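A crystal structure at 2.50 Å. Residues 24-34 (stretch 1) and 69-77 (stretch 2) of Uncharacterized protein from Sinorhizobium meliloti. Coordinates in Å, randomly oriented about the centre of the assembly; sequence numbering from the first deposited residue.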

ATOM      1  N   PRO A  24       1.793  21.872   3.942  1.00 52.13           N
ATOM      2  CA  PRO A  24       2.727  21.780   5.078  1.00 50.80           C
ATOM      3  C   PRO A  24       2.445  20.549   5.930  1.00 49.48           C
ATOM      4  O   PRO A  24       1.280  20.171   6.139  1.00 48.14           O
ATOM      5  N   PHE A  25       3.522  19.899   6.357  1.00 50.20           N
ATOM      6  CA  PHE A  25       3.462  18.762   7.264  1.00 50.14           C
ATOM      7  C   PHE A  25       2.916  19.284   8.577  1.00 53.73           C
ATOM      8  O   PHE A  25       3.394  20.299   9.091  1.00 55.16           O
ATOM      9  N   ASN A  26       1.888  18.625   9.103  1.00 54.99           N
ATOM     10  CA  ASN A  26       1.326  19.005  10.400  1.00 55.16           C
ATOM     11  C   ASN A  26       0.957  17.748  11.182  1.00 53.48           C
ATOM     12  O   ASN A  26       0.220  16.898  10.695  1.00 55.79           O
ATOM     13  N   SER A  27       1.521  17.615  12.373  1.00 51.43           N
ATOM     14  CA  SER A  27       1.241  16.495  13.268  1.00 51.41           C
ATOM     15  C   SER A  27      -0.251  16.436  13.593  1.00 50.86           C
ATOM     16  O   SER A  27      -0.874  17.464  13.788  1.00 52.23           O
ATOM     17  N   ARG A  28      -0.823  15.237  13.634  1.00 49.51           N
ATOM     18  CA  ARG A  28      -2.270  15.068  13.794  1.00 49.63           C
ATOM     19  C   ARG A  28      -2.573  13.753  14.474  1.00 49.93           C
ATOM     20  O   ARG A  28      -1.821  12.781  14.354  1.00 48.26           O
ATOM     21  N   ASP A  29      -3.698  13.751  15.179  1.00 54.20           N
ATOM     22  CA  ASP A  29      -4.228  12.610  15.904  1.00 58.08           C
ATOM     23  C   ASP A  29      -5.310  12.012  15.026  1.00 57.28           C
ATOM     24  O   ASP A  29      -6.105  12.753  14.441  1.00 58.64           O
ATOM     25  N   ALA A  30      -5.357  10.683  14.948  1.00 55.19           N
ATOM     26  CA  ALA A  30      -6.355   9.984  14.123  1.00 54.34           C
ATOM     27  C   ALA A  30      -7.799  10.358  14.484  1.00 61.87           C
ATOM     28  O   ALA A  30      -8.693  10.297  13.636  1.00 63.82           O
ATOM     29  N   LYS A  31      -8.015  10.760  15.736  1.00 64.49           N
ATOM     30  CA  LYS A  31      -9.339  11.169  16.199  1.00 70.67           C
ATOM     31  C   LYS A  31      -9.893  12.415  15.485  1.00 69.45           C
ATOM     32  O   LYS A  31     -11.101  12.645  15.494  1.00 71.29           O
ATOM     33  N   ALA A  32      -9.019  13.200  14.860  1.00 65.84           N
ATOM     34  CA  ALA A  32      -9.456  14.340  14.057  1.00 66.07           C
ATOM     35  C   ALA A  32     -10.114  13.898  12.744  1.00 66.44           C
ATOM     36  O   ALA A  32     -10.774  14.702  12.078  1.00 69.09           O
ATOM     37  N   PHE A  33      -9.934  12.625  12.379  1.00 63.30           N
ATOM     38  CA  PHE A  33     -10.512  12.070  11.147  1.00 60.10           C
ATOM     39  C   PHE A  33     -11.871  11.422  11.390  1.00 62.44           C
ATOM     40  O   PHE A  33     -12.178  10.977  12.502  1.00 66.30           O
ATOM     41  N   SER A  34     -12.669  11.358  10.328  1.00 59.99           N
ATOM     42  CA  SER A  34     -13.926  10.632  10.331  1.00 59.58           C
ATOM     43  C   SER A  34     -13.789   9.373   9.489  1.00 59.52           C
ATOM     44  O   SER A  34     -14.792   8.822   9.026  1.00 59.82           O
ATOM     45  N   HIS A  69       7.248   6.210  11.785  1.00 40.74           N
ATOM     46  CA  HIS A  69       7.017   7.304  12.743  1.00 42.21           C
ATOM     47  C   HIS A  69       6.456   8.531  12.085  1.00 43.60           C
ATOM     48  O   HIS A  69       5.571   9.207  12.653  1.00 46.23           O
ATOM     49  N   ARG A  70       6.944   8.828  10.885  1.00 41.11           N
ATOM     50  CA  ARG A  70       6.390   9.906  10.064  1.00 41.37           C
ATOM     51  C   ARG A  70       4.897   9.687   9.829  1.00 41.70           C
ATOM     52  O   ARG A  70       4.100  10.641   9.917  1.00 42.57           O
ATOM     53  N   LEU A  71       4.515   8.438   9.549  1.00 40.24           N
ATOM     54  CA  LEU A  71       3.102   8.130   9.286  1.00 39.35           C
ATOM     55  C   LEU A  71       2.287   8.258  10.558  1.00 39.95           C
ATOM     56  O   LEU A  71       1.242   8.894  10.563  1.00 40.91           O
ATOM     57  N   TRP A  72       2.768   7.661  11.641  1.00 41.64           N
ATOM     58  CA  TRP A  72       2.086   7.819  12.928  1.00 42.23           C
ATOM     59  C   TRP A  72       1.930   9.254  13.334  1.00 42.03           C
ATOM     60  O   TRP A  72       0.866   9.615  13.828  1.00 42.73           O
ATOM     61  N   ASP A  73       2.954  10.078  13.077  1.00 43.24           N
ATOM     62  CA  ASP A  73       2.942  11.532  13.401  1.00 45.94           C
ATOM     63  C   ASP A  73       1.811  12.263  12.714  1.00 47.65           C
ATOM     64  O   ASP A  73       1.234  13.188  13.280  1.00 50.19           O
ATOM     65  N   LEU A  74       1.517  11.850  11.480  1.00 46.56           N
ATOM     66  CA  LEU A  74       0.469  12.462  10.678  1.00 46.54           C
ATOM     67  C   LEU A  74      -0.912  11.868  10.972  1.00 47.37           C
ATOM     68  O   LEU A  74      -1.915  12.274  10.366  1.00 48.57           O
ATOM     69  N   GLY A  75      -0.959  10.908  11.892  1.00 45.01           N
ATOM     70  CA  GLY A  75      -2.216  10.294  12.295  1.00 45.22           C
ATOM     71  C   GLY A  75      -2.631   9.093  11.478  1.00 45.99           C
ATOM     72  O   GLY A  75      -3.640   8.465  11.793  1.00 48.50           O
ATOM     73  N   LEU A  76      -1.861   8.770  10.434  1.00 43.16           N
ATOM     74  CA  LEU A  76      -2.180   7.643   9.548  1.00 40.32           C
ATOM     75  C   LEU A  76      -1.779   6.350  10.211  1.00 40.17           C
ATOM     76  O   LEU A  76      -0.800   6.310  10.952  1.00 40.99           O
ATOM     77  N   GLY A  77      -2.543   5.292   9.982  1.00 39.63           N
ATOM     78  CA  GLY A  77      -2.126   3.972  10.458  1.00 39.69           C
ATOM     79  C   GLY A  77      -1.077   3.374   9.531  1.00 39.59           C
ATOM     80  O   GLY A  77      -0.884   3.846   8.402  1.00 41.20           O
TER

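The contact is organised around one carbonyl at the end of a helix. Asp73 O accepts the backbone amide of Arg28, N to O 2.9 Å and nearly straight at 165°, and also the hydroxyl of Ser27, OG to O 3.1 Å. Ser27 CA adds a CH contact to Asp73 O at 3.3 Å. The CA-to-CB bond of Ser27 points away overall, yet with chi1 at -143°, between wells, OG still reaches the carbonyl.

The next rule is written in glycine. Gly75 leaves the helix with positive phi, in a Schellman motif whose bonds run from Gly75 N to Trp72 O (3.0 Å) and, weakly, from Leu76 N to Leu71 O (3.1 Å). A CB here would point toward the loop, 3.0 Å from Arg28 O and 3.2 Å from Phe33 CZ, and would jam against the preceding carbonyl; the bare CA therefore serves both the turn and the close approach of the loop. Ala30 fits beside it, CB 3.5 Å from Gly75 O.

Two aromatic residues of the loop point in. Phe25, t at chi1, lays one ring face over Leu74 CD2, which sits 3.6 Å from the ring centroid and almost on its normal. Leu74 (m, t) starts away from the loop, but its end comes back to make this CH-pi contact, and CD2 also lies 3.5 Å from Asn26 O. Asp73 CB meets the ring edge, 4.0 Å from Phe25 CZ. Arg70, extended as t, t, t, brings its guanidinium alongside, with NH1 3.5 Å from Phe25 CD2 and one guanidinium face over Phe25 CE2.

Phe33, m at chi1, sets its edge near Leu74 O, 3.6 Å from CZ, and reaches Leu76 more loosely, CE2 to CD2 4.5 Å.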

ATOM      1  CB  PRO A  24       2.466  23.068   5.869  1.00 52.85           C
ATOM      2  CG  PRO A  24       1.081  23.497   5.495  1.00 54.27           C
ATOM      3  CD  PRO A  24       0.768  22.915   4.131  1.00 52.96           C
ATOM      4  CB  PHE A  25       4.872  18.213   7.448  1.00 50.19           C
ATOM      5  CG  PHE A  25       4.964  17.003   8.332  1.00 51.66           C
ATOM      6  CD1 PHE A  25       4.713  17.091   9.701  1.00 52.64           C
ATOM      7  CD2 PHE A  25       5.363  15.779   7.803  1.00 52.50           C
ATOM      8  CE1 PHE A  25       4.817  15.981  10.521  1.00 52.02           C
ATOM      9  CE2 PHE A  25       5.469  14.659   8.624  1.00 52.95           C
ATOM     10  CZ  PHE A  25       5.198  14.762   9.985  1.00 51.00           C
ATOM     11  CB  ASN A  26       0.131  19.954  10.216  1.00 57.00           C
ATOM     12  CG  ASN A  26      -0.338  20.606  11.519  1.00 63.19           C
ATOM     13  OD1 ASN A  26      -1.449  21.130  11.583  1.00 65.61           O
ATOM     14  ND2 ASN A  26       0.501  20.590  12.552  1.00 67.15           N
ATOM     15  CB  SER A  27       2.042  16.666  14.566  1.00 53.40           C
ATOM     16  OG  SER A  27       2.515  15.420  15.049  1.00 52.75           O
ATOM     17  CB  ARG A  28      -3.011  15.095  12.438  1.00 49.87           C
ATOM     18  CG  ARG A  28      -3.027  16.439  11.726  1.00 50.36           C
ATOM     19  CD  ARG A  28      -3.922  16.474  10.490  1.00 49.86           C
ATOM     20  NE  ARG A  28      -3.755  17.762   9.820  1.00 49.97           N
ATOM     21  CZ  ARG A  28      -2.848  18.012   8.876  1.00 49.84           C
ATOM     22  NH1 ARG A  28      -2.764  19.231   8.359  1.00 48.40           N
ATOM     23  NH2 ARG A  28      -2.033  17.045   8.433  1.00 48.57           N
ATOM     24  CB  ASP A  29      -4.855  13.114  17.222  1.00 61.95           C
ATOM     25  CG  ASP A  29      -5.133  12.001  18.221  1.00 64.21           C
ATOM     26  OD1 ASP A  29      -5.804  11.006  17.868  1.00 63.47           O
ATOM     27  OD2 ASP A  29      -4.691  12.136  19.384  1.00 69.14           O
ATOM     28  CB  ALA A  30      -6.159   8.476  14.195  1.00 50.31           C
ATOM     29  CB  LYS A  31      -9.356  11.339  17.723  1.00 76.59           C
ATOM     30  CG  LYS A  31      -9.587  10.030  18.462  1.00 82.59           C
ATOM     31  CD  LYS A  31      -8.843   9.984  19.789  1.00 88.76           C
ATOM     32  CE  LYS A  31      -9.613  10.665  20.909  1.00 92.41           C
ATOM     33  NZ  LYS A  31      -8.959  10.424  22.224  1.00 94.54           N
ATOM     34  CB  ALA A  32      -8.290  15.286  13.785  1.00 64.57           C
ATOM     35  CB  PHE A  33      -9.597  11.014  10.503  1.00 55.97           C
ATOM     36  CG  PHE A  33      -8.161  11.433  10.349  1.00 52.77           C
ATOM     37  CD1 PHE A  33      -7.800  12.776  10.260  1.00 53.78           C
ATOM     38  CD2 PHE A  33      -7.169  10.469  10.258  1.00 49.10           C
ATOM     39  CE1 PHE A  33      -6.475  13.151  10.114  1.00 51.98           C
ATOM     40  CE2 PHE A  33      -5.847  10.834  10.101  1.00 48.45           C
ATOM     41  CZ  PHE A  33      -5.499  12.179  10.026  1.00 49.48           C
ATOM     42  CB  SER A  34     -15.055  11.511   9.785  1.00 58.67           C
ATOM     43  OG  SER A  34     -14.791  11.948   8.465  1.00 56.69           O
ATOM     44  CB  HIS A  69       8.277   7.648  13.547  1.00 43.76           C
ATOM     45  CG  HIS A  69       8.661   6.593  14.555  1.00 45.63           C
ATOM     46  ND1 HIS A  69       8.039   6.463  15.747  1.00 48.69           N
ATOM     47  CD2 HIS A  69       9.637   5.596  14.511  1.00 47.49           C
ATOM     48  CE1 HIS A  69       8.592   5.443  16.435  1.00 50.43           C
ATOM     49  NE2 HIS A  69       9.570   4.911  15.676  1.00 51.43           N
ATOM     50  CB  ARG A  70       7.123   9.995   8.719  1.00 41.12           C
ATOM     51  CG  ARG A  70       6.805  11.218   7.872  1.00 43.63           C
ATOM     52  CD  ARG A  70       7.545  11.115   6.544  1.00 48.17           C
ATOM     53  NE  ARG A  70       6.930  11.833   5.418  1.00 51.19           N
ATOM     54  CZ  ARG A  70       7.048  13.145   5.201  1.00 53.16           C
ATOM     55  NH1 ARG A  70       7.742  13.910   6.057  1.00 51.08           N
ATOM     56  NH2 ARG A  70       6.460  13.696   4.137  1.00 48.94           N
ATOM     57  CB  LEU A  71       2.887   6.750   8.636  1.00 36.17           C
ATOM     58  CG  LEU A  71       3.391   6.503   7.213  1.00 34.69           C
ATOM     59  CD1 LEU A  71       3.173   5.040   6.829  1.00 34.25           C
ATOM     60  CD2 LEU A  71       2.742   7.417   6.188  1.00 33.34           C
ATOM     61  CB  TRP A  72       2.737   6.990  14.006  1.00 40.21           C
ATOM     62  CG  TRP A  72       2.582   5.512  13.758  1.00 39.03           C
ATOM     63  CD1 TRP A  72       1.462   4.849  13.260  1.00 38.39           C
ATOM     64  CD2 TRP A  72       3.575   4.453  14.001  1.00 38.92           C
ATOM     65  NE1 TRP A  72       1.688   3.498  13.180  1.00 37.29           N
ATOM     66  CE2 TRP A  72       2.932   3.190  13.606  1.00 37.64           C
ATOM     67  CE3 TRP A  72       4.887   4.422  14.488  1.00 39.59           C
ATOM     68  CZ2 TRP A  72       3.588   1.967  13.705  1.00 37.16           C
ATOM     69  CZ3 TRP A  72       5.539   3.182  14.577  1.00 39.15           C
ATOM     70  CH2 TRP A  72       4.901   1.986  14.192  1.00 38.50           C
ATOM     71  CB  ASP A  73       4.245  12.225  12.969  1.00 46.43           C
ATOM     72  CG  ASP A  73       5.421  11.924  13.891  1.00 48.23           C
ATOM     73  OD1 ASP A  73       5.220  11.351  14.981  1.00 46.87           O
ATOM     74  OD2 ASP A  73       6.566  12.261  13.509  1.00 50.16           O
ATOM     75  CB  LEU A  74       0.796  12.347   9.188  1.00 44.06           C
ATOM     76  CG  LEU A  74       2.019  13.127   8.685  1.00 45.34           C
ATOM     77  CD1 LEU A  74       2.429  12.618   7.316  1.00 42.94           C
ATOM     78  CD2 LEU A  74       1.800  14.632   8.624  1.00 46.59           C
ATOM     79  CB  LEU A  76      -1.447   7.784   8.208  1.00 38.56           C
ATOM     80  CG  LEU A  76      -1.743   9.080   7.446  1.00 39.39           C
ATOM     81  CD1 LEU A  76      -0.795   9.267   6.278  1.00 39.30           C
ATOM     82  CD2 LEU A  76      -3.172   9.084   6.952  1.00 41.63           C
TER